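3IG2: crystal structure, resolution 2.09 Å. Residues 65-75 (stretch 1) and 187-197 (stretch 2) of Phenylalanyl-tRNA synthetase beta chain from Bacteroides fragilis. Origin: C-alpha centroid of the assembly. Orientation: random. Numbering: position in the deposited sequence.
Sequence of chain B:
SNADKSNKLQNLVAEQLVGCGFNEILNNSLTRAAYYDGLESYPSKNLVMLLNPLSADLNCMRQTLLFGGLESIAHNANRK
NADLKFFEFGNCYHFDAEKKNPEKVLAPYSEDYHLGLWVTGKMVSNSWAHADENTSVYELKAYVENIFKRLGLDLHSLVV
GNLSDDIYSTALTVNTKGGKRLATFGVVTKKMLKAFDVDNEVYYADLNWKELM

Stretch 1 65-75: LLFGGLESIAH
Stretch 2 187-197: VVTKKMLKAFD

Helices that cross without a single hydrogen bond between them are held largely by side-chain packing, and residues 65-75 and 187-197 of this synthetase beta chain illustrate the principle. Stretch 1 is helical to His75, phi/psi near -60/-43 in the middle, with Leu66 at -48/-54 and His75 at -73/-14. Stretch 2 leaves a strand at Val187 and Val188 (phi/psi -70/140 at the latter), turns at Thr189 (-58/143) and forms a helix from Lys190 to Ala195. Thr189, with chi1 p at 72°, caps that helix: its OG1 accepts from Met192 N at 3.2 Å. Phe196 (-102/6) then departs from helical geometry, and Asp197 adopts positive phi (64/36).

The helix axes approach to 10.7 Å, their N-to-C directions 59° apart (signed crossing -59°). The backbones converge along the chain: CA of Leu66 lies 9.6 Å from CA of Val188, CA of Leu70 6.4 Å from CA of Phe196, and CA of Ala74 6.0 Å from CA of Asp197. At the wide end Leu66 (chi1 t 171°, chi2 p 65°) places CD1 4.4 Å from Val188 CG2, with Val188 at chi1 t, and CD2 only 3.3 Å from Met192 CE. At the narrow end the contact passes to the backbone: Ala74 CB, pointing toward stretch 2, lies 3.5 Å from Phe196 O.

Phe196 dominates the centre. Its CB points toward stretch 1, and chi1 m (-83°) with chi2 -94° lays the ring along that helix. Leu70, in the common m,t rotamer (-65°, 178°), carries CD1 over one face of this ring, 4.0 Å from the Phe196 ring centroid and 26° off the normal, a CH-pi contact; Leu70 CD1 is 3.6 Å from Phe196 CD2. Glu71 (m,t; chi3 -7°) contributes its aliphatic portion at the ring edge, CG 3.9 Å from Phe196 CE1, while its carboxylate OE2 is hydrogen-bonded elsewhere in the structure.

Phe67, with chi1 m (-57°) and chi2 -57°, meets Phe196 rim to rim. The planes differ by just 7°, yet the centroids of the Phe67 and Phe196 rings are 5.5 Å apart and neither ring covers the other; Phe67 CD1 reaches Phe196 CZ at 3.4 Å.

Selenomethionine Met192 (chi1 m -80°, chi2 off-well at -97°, chi3 m -79°) folds its terminal methyl among three partners: besides Leu66, Met192 CE lies 3.7 Å from Phe67 CE1 and 4.3 Å from Leu70 CD1. Met192 SE sits at the Phe67 ring edge, 5.1 Å from the Phe67 ring centroid. Between them the two stretches bury 424 Å², both sides summed.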

ATOM      1  N   LEU B  65      18.139   9.729  23.125  1.00 11.33           N
ATOM      2  CA  LEU B  65      16.735   9.892  22.737  1.00 12.44           C
ATOM      3  C   LEU B  65      15.770   8.893  23.348  1.00 12.48           C
ATOM      4  O   LEU B  65      14.547   9.132  23.396  1.00 13.94           O
ATOM      5  CB  LEU B  65      16.593   9.801  21.215  1.00 13.10           C
ATOM      6  CG  LEU B  65      17.318  10.897  20.400  1.00 11.83           C
ATOM      7  CD1 LEU B  65      16.947  10.734  18.967  1.00 12.22           C
ATOM      8  CD2 LEU B  65      16.932  12.257  20.901  1.00 14.24           C
ATOM      9  N   LEU B  66      16.275   7.755  23.785  1.00 11.82           N
ATOM     10  CA  LEU B  66      15.389   6.633  24.113  1.00 11.75           C
ATOM     11  C   LEU B  66      14.211   7.016  25.000  1.00 12.70           C
ATOM     12  O   LEU B  66      13.039   6.716  24.676  1.00 13.06           O
ATOM     13  CB  LEU B  66      16.184   5.549  24.831  1.00 11.85           C
ATOM     14  CG  LEU B  66      15.384   4.404  25.430  1.00 11.49           C
ATOM     15  CD1 LEU B  66      14.709   3.606  24.327  1.00 11.94           C
ATOM     16  CD2 LEU B  66      16.327   3.522  26.215  1.00 12.93           C
ATOM     17  N   PHE B  67      14.518   7.636  26.140  1.00 12.50           N
ATOM     18  CA  PHE B  67      13.510   7.813  27.189  1.00 12.48           C
ATOM     19  C   PHE B  67      12.324   8.683  26.780  1.00 12.63           C
ATOM     20  O   PHE B  67      11.177   8.367  27.105  1.00 12.35           O
ATOM     21  CB  PHE B  67      14.151   8.331  28.469  1.00 11.40           C
ATOM     22  CG  PHE B  67      15.252   7.445  28.981  1.00 13.85           C
ATOM     23  CD1 PHE B  67      15.014   6.107  29.255  1.00 14.34           C
ATOM     24  CD2 PHE B  67      16.522   7.952  29.207  1.00 14.13           C
ATOM     25  CE1 PHE B  67      16.029   5.298  29.746  1.00 17.08           C
ATOM     26  CE2 PHE B  67      17.539   7.147  29.700  1.00 14.17           C
ATOM     27  CZ  PHE B  67      17.302   5.830  29.964  1.00 16.09           C
ATOM     28  N   GLY B  68      12.592   9.754  26.041  1.00 12.43           N
ATOM     29  CA  GLY B  68      11.513  10.566  25.547  1.00 12.56           C
ATOM     30  C   GLY B  68      10.553   9.762  24.692  1.00 12.49           C
ATOM     31  O   GLY B  68       9.349   9.948  24.778  1.00 11.82           O
ATOM     32  N   GLY B  69      11.090   8.886  23.851  1.00 12.07           N
ATOM     33  CA  GLY B  69      10.251   8.013  23.026  1.00 11.66           C
ATOM     34  C   GLY B  69       9.417   7.043  23.866  1.00 11.43           C
ATOM     35  O   GLY B  69       8.280   6.748  23.512  1.00 11.92           O
ATOM     36  N   LEU B  70       9.971   6.547  24.971  1.00 10.57           N
ATOM     37  CA  LEU B  70       9.210   5.649  25.842  1.00  9.64           C
ATOM     38  C   LEU B  70       8.088   6.413  26.527  1.00  9.78           C
ATOM     39  O   LEU B  70       7.010   5.879  26.659  1.00 10.14           O
ATOM     40  CB  LEU B  70      10.087   4.948  26.879  1.00  8.96           C
ATOM     41  CG  LEU B  70      11.144   3.964  26.378  1.00  8.17           C
ATOM     42  CD1 LEU B  70      11.919   3.416  27.554  1.00  8.19           C
ATOM     43  CD2 LEU B  70      10.564   2.827  25.533  1.00  7.58           C
ATOM     44  N   GLU B  71       8.343   7.651  26.941  1.00  9.59           N
ATOM     45  CA  GLU B  71       7.288   8.542  27.446  1.00 10.61           C
ATOM     46  C   GLU B  71       6.173   8.754  26.406  1.00 10.45           C
ATOM     47  O   GLU B  71       4.987   8.665  26.738  1.00  9.84           O
ATOM     48  CB  GLU B  71       7.852   9.894  27.858  1.00 10.16           C
ATOM     49  CG  GLU B  71       8.771   9.885  29.067  1.00 12.64           C
ATOM     50  CD  GLU B  71       9.563  11.194  29.196  1.00 15.19           C
ATOM     51  OE1 GLU B  71       9.475  12.026  28.276  1.00 17.26           O
ATOM     52  OE2 GLU B  71      10.247  11.418  30.219  1.00 16.51           O
ATOM     53  N   SER B  72       6.572   9.007  25.154  1.00  9.91           N
ATOM     54  CA  SER B  72       5.627   9.216  24.048  1.00  9.29           C
ATOM     55  C   SER B  72       4.772   7.979  23.806  1.00  9.03           C
ATOM     56  O   SER B  72       3.581   8.101  23.564  1.00  9.43           O
ATOM     57  CB  SER B  72       6.359   9.589  22.750  1.00  9.18           C
ATOM     58  OG  SER B  72       7.056  10.819  22.860  1.00  8.78           O
ATOM     59  N   ILE B  73       5.379   6.794  23.856  1.00  9.22           N
ATOM     60  CA  ILE B  73       4.641   5.534  23.660  1.00  9.92           C
ATOM     61  C   ILE B  73       3.615   5.376  24.777  1.00 10.10           C
ATOM     62  O   ILE B  73       2.439   5.083  24.510  1.00  9.81           O
ATOM     63  CB  ILE B  73       5.572   4.293  23.573  1.00  9.71           C
ATOM     64  CG1 ILE B  73       6.237   4.208  22.189  1.00  9.42           C
ATOM     65  CG2 ILE B  73       4.772   3.019  23.812  1.00 10.42           C
ATOM     66  CD1 ILE B  73       7.497   3.368  22.162  1.00  9.26           C
ATOM     67  N   ALA B  74       4.066   5.601  26.012  1.00 10.50           N
ATOM     68  CA  ALA B  74       3.194   5.640  27.181  1.00 11.73           C
ATOM     69  C   ALA B  74       1.988   6.585  27.011  1.00 12.94           C
ATOM     70  O   ALA B  74       0.853   6.171  27.274  1.00 13.84           O
ATOM     71  CB  ALA B  74       3.990   5.992  28.436  1.00 11.60           C
ATOM     72  N   HIS B  75       2.217   7.827  26.562  1.00 13.13           N
ATOM     73  CA  HIS B  75       1.128   8.794  26.319  1.00 13.96           C
ATOM     74  C   HIS B  75       0.249   8.517  25.060  1.00 14.58           C
ATOM     75  O   HIS B  75      -0.844   9.099  24.921  1.00 14.36           O
ATOM     76  CB  HIS B  75       1.664  10.249  26.327  1.00 14.40           C
ATOM     77  N   VAL B 187      15.757  -4.999  20.937  1.00 13.31           N
ATOM     78  CA  VAL B 187      14.560  -5.162  21.759  1.00 13.16           C
ATOM     79  C   VAL B 187      14.851  -4.516  23.095  1.00 13.00           C
ATOM     80  O   VAL B 187      15.845  -4.854  23.727  1.00 13.35           O
ATOM     81  CB  VAL B 187      14.268  -6.668  21.978  1.00 13.25           C
ATOM     82  CG1 VAL B 187      13.091  -6.890  22.915  1.00 13.41           C
ATOM     83  CG2 VAL B 187      14.044  -7.378  20.620  1.00 14.32           C
ATOM     84  N   VAL B 188      13.997  -3.591  23.513  1.00 11.89           N
ATOM     85  CA  VAL B 188      14.170  -2.896  24.781  1.00 12.93           C
ATOM     86  C   VAL B 188      13.906  -3.869  25.930  1.00 12.74           C
ATOM     87  O   VAL B 188      12.995  -4.666  25.841  1.00 13.26           O
ATOM     88  CB  VAL B 188      13.247  -1.629  24.886  1.00 12.34           C
ATOM     89  CG1 VAL B 188      13.270  -0.989  26.287  1.00 11.29           C
ATOM     90  CG2 VAL B 188      13.604  -0.616  23.829  1.00 13.97           C
ATOM     91  N   THR B 189      14.701  -3.810  26.995  1.00 13.32           N
ATOM     92  CA  THR B 189      14.494  -4.704  28.148  1.00 14.27           C
ATOM     93  C   THR B 189      13.092  -4.553  28.766  1.00 15.05           C
ATOM     94  O   THR B 189      12.529  -3.464  28.813  1.00 14.94           O
ATOM     95  CB  THR B 189      15.546  -4.506  29.274  1.00 14.95           C
ATOM     96  OG1 THR B 189      15.312  -3.269  29.952  1.00 16.58           O
ATOM     97  CG2 THR B 189      16.969  -4.536  28.735  1.00 13.46           C
ATOM     98  N   LYS B 190      12.531  -5.672  29.207  1.00 15.62           N
ATOM     99  CA  LYS B 190      11.274  -5.697  29.936  1.00 15.95           C
ATOM    100  C   LYS B 190      11.263  -4.775  31.169  1.00 16.09           C
ATOM    101  O   LYS B 190      10.281  -4.062  31.410  1.00 15.93           O
ATOM    102  CB  LYS B 190      10.988  -7.128  30.363  1.00 15.88           C
ATOM    103  CG  LYS B 190       9.824  -7.752  29.623  1.00 18.06           C
ATOM    104  CD  LYS B 190      10.059  -7.920  28.131  1.00 18.82           C
ATOM    105  CE  LYS B 190       9.062  -8.935  27.551  1.00 19.75           C
ATOM    106  NZ  LYS B 190       9.029 -10.239  28.293  1.00 19.22           N
ATOM    107  N   LYS B 191      12.352  -4.800  31.941  1.00 15.86           N
ATOM    108  CA  LYS B 191      12.490  -3.942  33.120  1.00 16.04           C
ATOM    109  C   LYS B 191      12.262  -2.485  32.717  1.00 15.64           C
ATOM    110  O   LYS B 191      11.513  -1.758  33.354  1.00 15.10           O
ATOM    111  CB  LYS B 191      13.860  -4.168  33.787  1.00 16.28           C
ATOM    112  CG  LYS B 191      14.364  -3.052  34.710  1.00 16.93           C
ATOM    113  CD  LYS B 191      15.473  -3.585  35.641  1.00 16.57           C
ATOM    114  CE  LYS B 191      15.996  -2.493  36.563  1.00 17.39           C
ATOM    115  NZ  LYS B 191      17.122  -2.974  37.436  1.00 19.07           N
HETATM  116  N   MSE B 192      12.861  -2.075  31.611  1.00 16.04           N
HETATM  117  CA  MSE B 192      12.702  -0.702  31.146  1.00 16.59           C
HETATM  118  C   MSE B 192      11.307  -0.328  30.655  1.00 15.92           C
HETATM  119  O   MSE B 192      10.858   0.784  30.885  1.00 16.32           O
HETATM  120  CB  MSE B 192      13.734  -0.412  30.071  1.00 17.02           C
HETATM  121  CG  MSE B 192      15.031  -0.105  30.729  1.00 19.98           C
HETATM  122 SE   MSE B 192      15.128   1.803  30.810  1.00 21.39          SE
HETATM  123  CE  MSE B 192      15.646   1.732  28.932  1.00 15.66           C
ATOM    124  N   LEU B 193      10.632  -1.239  29.968  1.00 14.64           N
ATOM    125  CA  LEU B 193       9.252  -0.994  29.565  1.00 14.56           C
ATOM    126  C   LEU B 193       8.394  -0.749  30.810  1.00 14.96           C
ATOM    127  O   LEU B 193       7.561   0.156  30.849  1.00 15.47           O
ATOM    128  CB  LEU B 193       8.717  -2.216  28.799  1.00 14.19           C
ATOM    129  CG  LEU B 193       9.508  -2.578  27.551  1.00 12.95           C
ATOM    130  CD1 LEU B 193       9.014  -3.875  26.935  1.00 12.34           C
ATOM    131  CD2 LEU B 193       9.413  -1.444  26.582  1.00 14.10           C
ATOM    132  N   LYS B 194       8.608  -1.582  31.821  1.00 15.30           N
ATOM    133  CA  LYS B 194       7.846  -1.520  33.054  1.00 16.09           C
ATOM    134  C   LYS B 194       8.049  -0.179  33.749  1.00 15.97           C
ATOM    135  O   LYS B 194       7.091   0.479  34.143  1.00 15.34           O
ATOM    136  CB  LYS B 194       8.286  -2.650  33.970  1.00 16.01           C
ATOM    137  CG  LYS B 194       7.592  -2.653  35.307  1.00 17.33           C
ATOM    138  CD  LYS B 194       6.188  -3.201  35.180  1.00 19.98           C
ATOM    139  CE  LYS B 194       6.162  -4.707  35.332  1.00 19.42           C
ATOM    140  NZ  LYS B 194       5.043  -5.105  36.239  1.00 21.18           N
ATOM    141  N   ALA B 195       9.307   0.229  33.876  1.00 16.54           N
ATOM    142  CA  ALA B 195       9.616   1.483  34.552  1.00 17.01           C
ATOM    143  C   ALA B 195       8.973   2.666  33.836  1.00 17.00           C
ATOM    144  O   ALA B 195       8.758   3.696  34.459  1.00 17.75           O
ATOM    145  CB  ALA B 195      11.124   1.680  34.674  1.00 16.95           C
ATOM    146  N   PHE B 196       8.653   2.515  32.545  1.00 16.37           N
ATOM    147  CA  PHE B 196       8.006   3.601  31.786  1.00 15.92           C
ATOM    148  C   PHE B 196       6.499   3.464  31.556  1.00 15.90           C
ATOM    149  O   PHE B 196       5.907   4.294  30.867  1.00 15.22           O
ATOM    150  CB  PHE B 196       8.732   3.862  30.461  1.00 15.95           C
ATOM    151  CG  PHE B 196       9.924   4.759  30.612  1.00 14.64           C
ATOM    152  CD1 PHE B 196       9.803   6.135  30.404  1.00 14.76           C
ATOM    153  CD2 PHE B 196      11.147   4.238  30.991  1.00 14.38           C
ATOM    154  CE1 PHE B 196      10.895   6.966  30.564  1.00 13.24           C
ATOM    155  CE2 PHE B 196      12.251   5.056  31.178  1.00 13.50           C
ATOM    156  CZ  PHE B 196      12.131   6.421  30.966  1.00 14.04           C
ATOM    157  N   ASP B 197       5.879   2.448  32.158  1.00 15.70           N
ATOM    158  CA  ASP B 197       4.435   2.199  31.992  1.00 16.51           C
ATOM    159  C   ASP B 197       4.087   1.852  30.542  1.00 15.65           C
ATOM    160  O   ASP B 197       3.037   2.253  30.042  1.00 16.35           O
ATOM    161  CB  ASP B 197       3.596   3.422  32.405  1.00 16.62           C
ATOM    162  CG  ASP B 197       3.634   3.700  33.883  1.00 19.08           C
ATOM    163  OD1 ASP B 197       4.079   2.828  34.662  1.00 21.70           O
ATOM    164  OD2 ASP B 197       3.188   4.807  34.271  1.00 20.60           O
TER